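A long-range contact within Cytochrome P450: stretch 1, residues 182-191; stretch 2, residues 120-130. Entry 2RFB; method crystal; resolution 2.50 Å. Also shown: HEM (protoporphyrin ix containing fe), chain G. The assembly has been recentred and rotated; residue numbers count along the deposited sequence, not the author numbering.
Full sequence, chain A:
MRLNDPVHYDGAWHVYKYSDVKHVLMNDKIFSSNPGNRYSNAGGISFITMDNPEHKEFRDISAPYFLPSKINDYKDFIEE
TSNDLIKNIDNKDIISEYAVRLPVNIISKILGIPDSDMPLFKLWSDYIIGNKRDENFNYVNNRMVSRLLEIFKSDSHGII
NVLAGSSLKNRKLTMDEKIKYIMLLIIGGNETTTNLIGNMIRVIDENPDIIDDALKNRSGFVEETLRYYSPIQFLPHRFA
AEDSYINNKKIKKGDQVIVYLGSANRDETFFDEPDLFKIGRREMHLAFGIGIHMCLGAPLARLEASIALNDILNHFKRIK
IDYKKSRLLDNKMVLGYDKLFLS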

# COMPACT_ATOMS: atom_id res chain seq x y z
N ILE A 182 6.52 -0.07 -13.17
CA ILE A 182 5.14 -0.51 -13.24
C ILE A 182 4.89 -1.62 -12.23
O ILE A 182 3.93 -1.55 -11.47
CB ILE A 182 4.84 -0.96 -14.67
CG1 ILE A 182 4.72 0.29 -15.55
CG2 ILE A 182 3.64 -1.89 -14.79
CD1 ILE A 182 4.92 -0.05 -16.98
N MET A 183 5.78 -2.60 -12.16
CA MET A 183 5.66 -3.63 -11.14
C MET A 183 5.57 -3.07 -9.72
O MET A 183 4.78 -3.55 -8.92
CB MET A 183 6.78 -4.64 -11.25
CG MET A 183 6.56 -5.60 -12.35
SD MET A 183 7.97 -6.69 -12.50
CE MET A 183 7.79 -7.70 -11.04
N LEU A 184 6.36 -2.05 -9.41
CA LEU A 184 6.34 -1.46 -8.08
C LEU A 184 5.03 -0.79 -7.84
O LEU A 184 4.50 -0.90 -6.76
CB LEU A 184 7.48 -0.48 -7.86
CG LEU A 184 7.50 0.38 -6.60
CD1 LEU A 184 7.50 -0.51 -5.36
CD2 LEU A 184 8.75 1.30 -6.61
N LEU A 185 4.48 -0.09 -8.82
CA LEU A 185 3.12 0.46 -8.64
C LEU A 185 2.02 -0.57 -8.40
O LEU A 185 1.05 -0.32 -7.65
CB LEU A 185 2.73 1.31 -9.85
CG LEU A 185 3.72 2.45 -10.09
CD1 LEU A 185 3.37 3.20 -11.39
CD2 LEU A 185 3.72 3.35 -8.89
N ILE A 186 2.15 -1.73 -9.02
CA ILE A 186 1.08 -2.70 -8.95
C ILE A 186 1.20 -3.37 -7.59
O ILE A 186 0.22 -3.59 -6.91
CB ILE A 186 1.17 -3.77 -10.08
CG1 ILE A 186 0.75 -3.18 -11.43
CG2 ILE A 186 0.25 -4.97 -9.79
CD1 ILE A 186 1.33 -3.96 -12.61
N ILE A 187 2.42 -3.67 -7.19
CA ILE A 187 2.61 -4.46 -6.00
C ILE A 187 2.35 -3.62 -4.78
O ILE A 187 1.74 -4.11 -3.85
CB ILE A 187 3.99 -5.10 -5.93
CG1 ILE A 187 4.12 -6.12 -7.07
CG2 ILE A 187 4.22 -5.69 -4.51
CD1 ILE A 187 5.54 -6.44 -7.40
N GLY A 188 2.75 -2.36 -4.79
CA GLY A 188 2.56 -1.54 -3.60
C GLY A 188 1.16 -1.00 -3.43
O GLY A 188 0.79 -0.53 -2.36
N GLY A 189 0.34 -1.05 -4.47
CA GLY A 189 -1.01 -0.53 -4.28
C GLY A 189 -2.14 -1.56 -4.12
O GLY A 189 -3.23 -1.20 -3.64
N ASN A 190 -1.90 -2.81 -4.53
CA ASN A 190 -2.97 -3.81 -4.54
C ASN A 190 -3.25 -4.40 -3.15
O ASN A 190 -4.25 -4.04 -2.56
CB ASN A 190 -2.64 -4.92 -5.55
CG ASN A 190 -3.11 -4.61 -6.97
OD1 ASN A 190 -2.84 -5.37 -7.86
ND2 ASN A 190 -3.86 -3.54 -7.16
N GLU A 191 -2.37 -5.26 -2.63
CA GLU A 191 -2.63 -5.93 -1.36
C GLU A 191 -2.91 -4.95 -0.25
O GLU A 191 -3.76 -5.21 0.60
CB GLU A 191 -1.49 -6.87 -0.93
CG GLU A 191 -1.63 -7.28 0.53
CD GLU A 191 -0.62 -8.36 1.03
OE1 GLU A 191 0.63 -8.27 0.74
OE2 GLU A 191 -1.10 -9.26 1.79
CHA HEM G . 5.59 3.33 -0.36
CHB HEM G . 2.12 1.85 2.82
CHC HEM G . -1.09 2.01 -0.95
CHD HEM G . 2.45 2.76 -4.22
C1A HEM G . 4.91 2.95 0.81
C2A HEM G . 5.49 2.92 2.14
C3A HEM G . 4.50 2.51 3.00
C4A HEM G . 3.33 2.32 2.22
CMA HEM G . 4.46 2.25 4.59
CAA HEM G . 6.97 3.30 2.48
CBA HEM G . 7.92 2.07 2.41
CGA HEM G . 9.25 2.60 2.88
O1A HEM G . 9.33 3.75 3.46
O2A HEM G . 10.24 1.87 2.68
C1B HEM G . 0.93 1.79 2.07
C2B HEM G . -0.41 1.61 2.58
C3B HEM G . -1.22 1.66 1.48
C4B HEM G . -0.44 1.87 0.32
CMB HEM G . -0.71 1.41 4.13
CAB HEM G . -2.79 1.52 1.13
CBB HEM G . -3.83 1.73 2.08
C1C HEM G . -0.51 2.31 -2.23
C2C HEM G . -1.08 2.53 -3.58
C3C HEM G . -0.04 2.72 -4.43
C4C HEM G . 1.16 2.61 -3.70
CMC HEM G . -2.58 2.57 -4.11
CAC HEM G . -0.10 3.05 -5.98
CBC HEM G . 0.57 2.32 -6.89
C1D HEM G . 3.64 3.00 -3.45
C2D HEM G . 4.95 3.29 -3.98
C3D HEM G . 5.87 3.43 -2.76
C4D HEM G . 5.04 3.24 -1.64
CMD HEM G . 5.39 3.40 -5.48
CAD HEM G . 7.40 3.73 -2.61
CBD HEM G . 7.58 5.26 -2.67
CGD HEM G . 9.03 5.62 -2.56
O1D HEM G . 9.83 4.72 -2.15
O2D HEM G . 9.39 6.79 -2.88
NA HEM G . 3.57 2.59 0.89
NB HEM G . 0.88 1.98 0.66
NC HEM G . 0.87 2.39 -2.38
ND HEM G . 3.73 2.97 -2.04
FE HEM G . 2.25 2.69 -0.76
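Stretch 2, residues 120-130: LFKLWSDYIIG

Stretch 2 is helical from Leu 120 through most of its length, entering from earlier in the chain, and its backbone follows the usual i to i+4 pattern, as in Trp 124 N to Leu 120 O (2.8 Å) and Ser 125 N to Phe 121 O (2.7 Å). At Gly 130 the chain leaves helical geometry with a positive phi of 99°. A side chain at these backbone angles would be jammed against the carbonyl oxygen of the preceding residue, so the turn suits glycine. Stretch 1 lies within a longer helix that runs on in both directions. The two helix axes approach to 9.6 Å and their N-to-C directions differ by 76° (signed crossing angle -76°), so stretch 2 lies steeply across stretch 1 rather than along it. The backbones come nearer toward the C-terminal end of stretch 2: Ile 186 CA is 7.1 Å from Ser 125 CA, whereas Ile 187 CA is 5.1 Å from Ile 129 CA.

The contact is largely apolar and buries 469 Å², both sides summed. At its centre Ile 186, with CA-to-CB directed toward stretch 2, fits as a knob into a hole formed by Phe 121, Trp 124, Ser 125 and Ile 129. The m, t rotamer of Ile 186 carries its CD1 to 3.4 Å from Trp 124 CZ3 and 3.5 Å from Phe 121 CE1, while its CG2 lies 3.8 Å from Ser 125 OG and 3.9 Å from Ile 129 CG2. Both aromatic residues adopt t for chi1; their CA-to-CB bonds point sideways, but the rings reach in to meet the isoleucine.

One turn earlier in stretch 1, Met 183 likewise starts sideways and bends its end inward, placing CG 3.8 Å from Trp 124 CH2 and CE 3.5 Å from Ile 128 CD1. Ile 187 packs against the last turn of stretch 2, its CG1 3.8 Å from Ile 128 CG2 and its CA 4.2 Å from Ile 129 CG2. The CG2 methyl of Ile 129 thus lies close to the main chain of stretch 1, where the two backbones are near each other.

A polar pair adjoins this apolar packing: Asn 190 OD1 lies 3.1 Å from Ser 125 OG. The same Asn 190 OD1 is 3.7 Å from Ile 129 CG2. Gly 188 and Gly 189 take no part in the contact and instead border the heme, with Gly 189 CA 3.1 Å from HEM C2C; a CB on Gly 189 would clash with HEM CMC.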

# COMPACT_ATOMS: atom_id res chain seq x y z
N LEU A 120 -5.63 -10.58 -19.14
CA LEU A 120 -4.28 -11.05 -18.93
C LEU A 120 -3.57 -10.22 -17.87
O LEU A 120 -2.86 -10.76 -17.00
CB LEU A 120 -3.50 -11.05 -20.23
CG LEU A 120 -2.03 -11.40 -20.12
CD1 LEU A 120 -1.86 -12.87 -19.76
CD2 LEU A 120 -1.30 -11.05 -21.42
N PHE A 121 -3.77 -8.90 -17.91
CA PHE A 121 -3.20 -8.04 -16.88
C PHE A 121 -3.64 -8.45 -15.48
O PHE A 121 -2.85 -8.45 -14.55
CB PHE A 121 -3.49 -6.55 -17.16
CG PHE A 121 -2.97 -5.63 -16.09
CD1 PHE A 121 -1.63 -5.26 -16.08
CD2 PHE A 121 -3.81 -5.13 -15.10
CE1 PHE A 121 -1.11 -4.40 -15.10
CE2 PHE A 121 -3.32 -4.26 -14.12
CZ PHE A 121 -1.97 -3.90 -14.12
N LYS A 122 -4.89 -8.84 -15.33
CA LYS A 122 -5.39 -9.23 -14.02
C LYS A 122 -4.77 -10.57 -13.57
O LYS A 122 -4.43 -10.73 -12.39
CB LYS A 122 -6.92 -9.31 -14.02
CG LYS A 122 -7.66 -7.96 -14.14
CD LYS A 122 -9.04 -8.26 -14.79
CE LYS A 122 -10.15 -7.21 -14.54
NZ LYS A 122 -11.54 -7.80 -14.86
N LEU A 123 -4.60 -11.51 -14.48
CA LEU A 123 -3.93 -12.77 -14.15
C LEU A 123 -2.47 -12.49 -13.75
O LEU A 123 -2.02 -12.89 -12.68
CB LEU A 123 -4.03 -13.75 -15.31
CG LEU A 123 -3.92 -15.26 -15.05
CD1 LEU A 123 -5.08 -15.80 -14.22
CD2 LEU A 123 -3.85 -16.00 -16.39
N TRP A 124 -1.75 -11.75 -14.58
CA TRP A 124 -0.39 -11.38 -14.27
C TRP A 124 -0.32 -10.65 -12.95
O TRP A 124 0.47 -11.00 -12.07
CB TRP A 124 0.15 -10.51 -15.39
CG TRP A 124 1.57 -10.13 -15.27
CD1 TRP A 124 2.66 -10.95 -15.38
CD2 TRP A 124 2.08 -8.82 -15.05
NE1 TRP A 124 3.82 -10.22 -15.25
CE2 TRP A 124 3.49 -8.91 -15.06
CE3 TRP A 124 1.49 -7.57 -14.88
CZ2 TRP A 124 4.31 -7.81 -14.89
CZ3 TRP A 124 2.28 -6.49 -14.72
CH2 TRP A 124 3.69 -6.60 -14.71
N SER A 125 -1.14 -9.62 -12.80
CA SER A 125 -1.21 -8.93 -11.50
C SER A 125 -1.38 -9.90 -10.27
O SER A 125 -0.65 -9.81 -9.29
CB SER A 125 -2.29 -7.86 -11.54
OG SER A 125 -2.62 -7.44 -10.21
N ASP A 126 -2.31 -10.84 -10.34
CA ASP A 126 -2.43 -11.85 -9.28
C ASP A 126 -1.15 -12.65 -8.99
O ASP A 126 -0.75 -12.81 -7.83
CB ASP A 126 -3.55 -12.84 -9.60
CG ASP A 126 -4.84 -12.52 -8.90
OD1 ASP A 126 -4.88 -11.57 -8.06
OD2 ASP A 126 -5.82 -13.25 -9.21
N TYR A 127 -0.51 -13.17 -10.03
CA TYR A 127 0.77 -13.83 -9.83
C TYR A 127 1.82 -12.97 -9.15
O TYR A 127 2.64 -13.47 -8.37
CB TYR A 127 1.33 -14.29 -11.17
CG TYR A 127 0.68 -15.53 -11.73
CD1 TYR A 127 -0.23 -15.44 -12.77
CD2 TYR A 127 0.97 -16.78 -11.23
CE1 TYR A 127 -0.81 -16.56 -13.32
CE2 TYR A 127 0.39 -17.93 -11.77
CZ TYR A 127 -0.51 -17.80 -12.80
OH TYR A 127 -1.10 -18.90 -13.32
N ILE A 128 1.81 -11.68 -9.46
CA ILE A 128 2.99 -10.84 -9.24
C ILE A 128 2.91 -10.22 -7.85
O ILE A 128 3.92 -10.07 -7.18
CB ILE A 128 3.14 -9.81 -10.47
CG1 ILE A 128 4.17 -10.31 -11.50
CG2 ILE A 128 3.33 -8.35 -10.08
CD1 ILE A 128 5.61 -10.44 -10.99
N ILE A 129 1.69 -9.87 -7.42
CA ILE A 129 1.46 -9.40 -6.08
C ILE A 129 1.49 -10.61 -5.14
O ILE A 129 1.53 -10.45 -3.92
CB ILE A 129 0.12 -8.64 -5.94
CG1 ILE A 129 -1.09 -9.59 -5.91
CG2 ILE A 129 -0.04 -7.62 -7.00
CD1 ILE A 129 -2.45 -8.88 -5.79
N GLY A 130 1.45 -11.81 -5.71
CA GLY A 130 1.48 -13.04 -4.90
C GLY A 130 0.16 -13.74 -4.60
O GLY A 130 0.18 -14.81 -4.00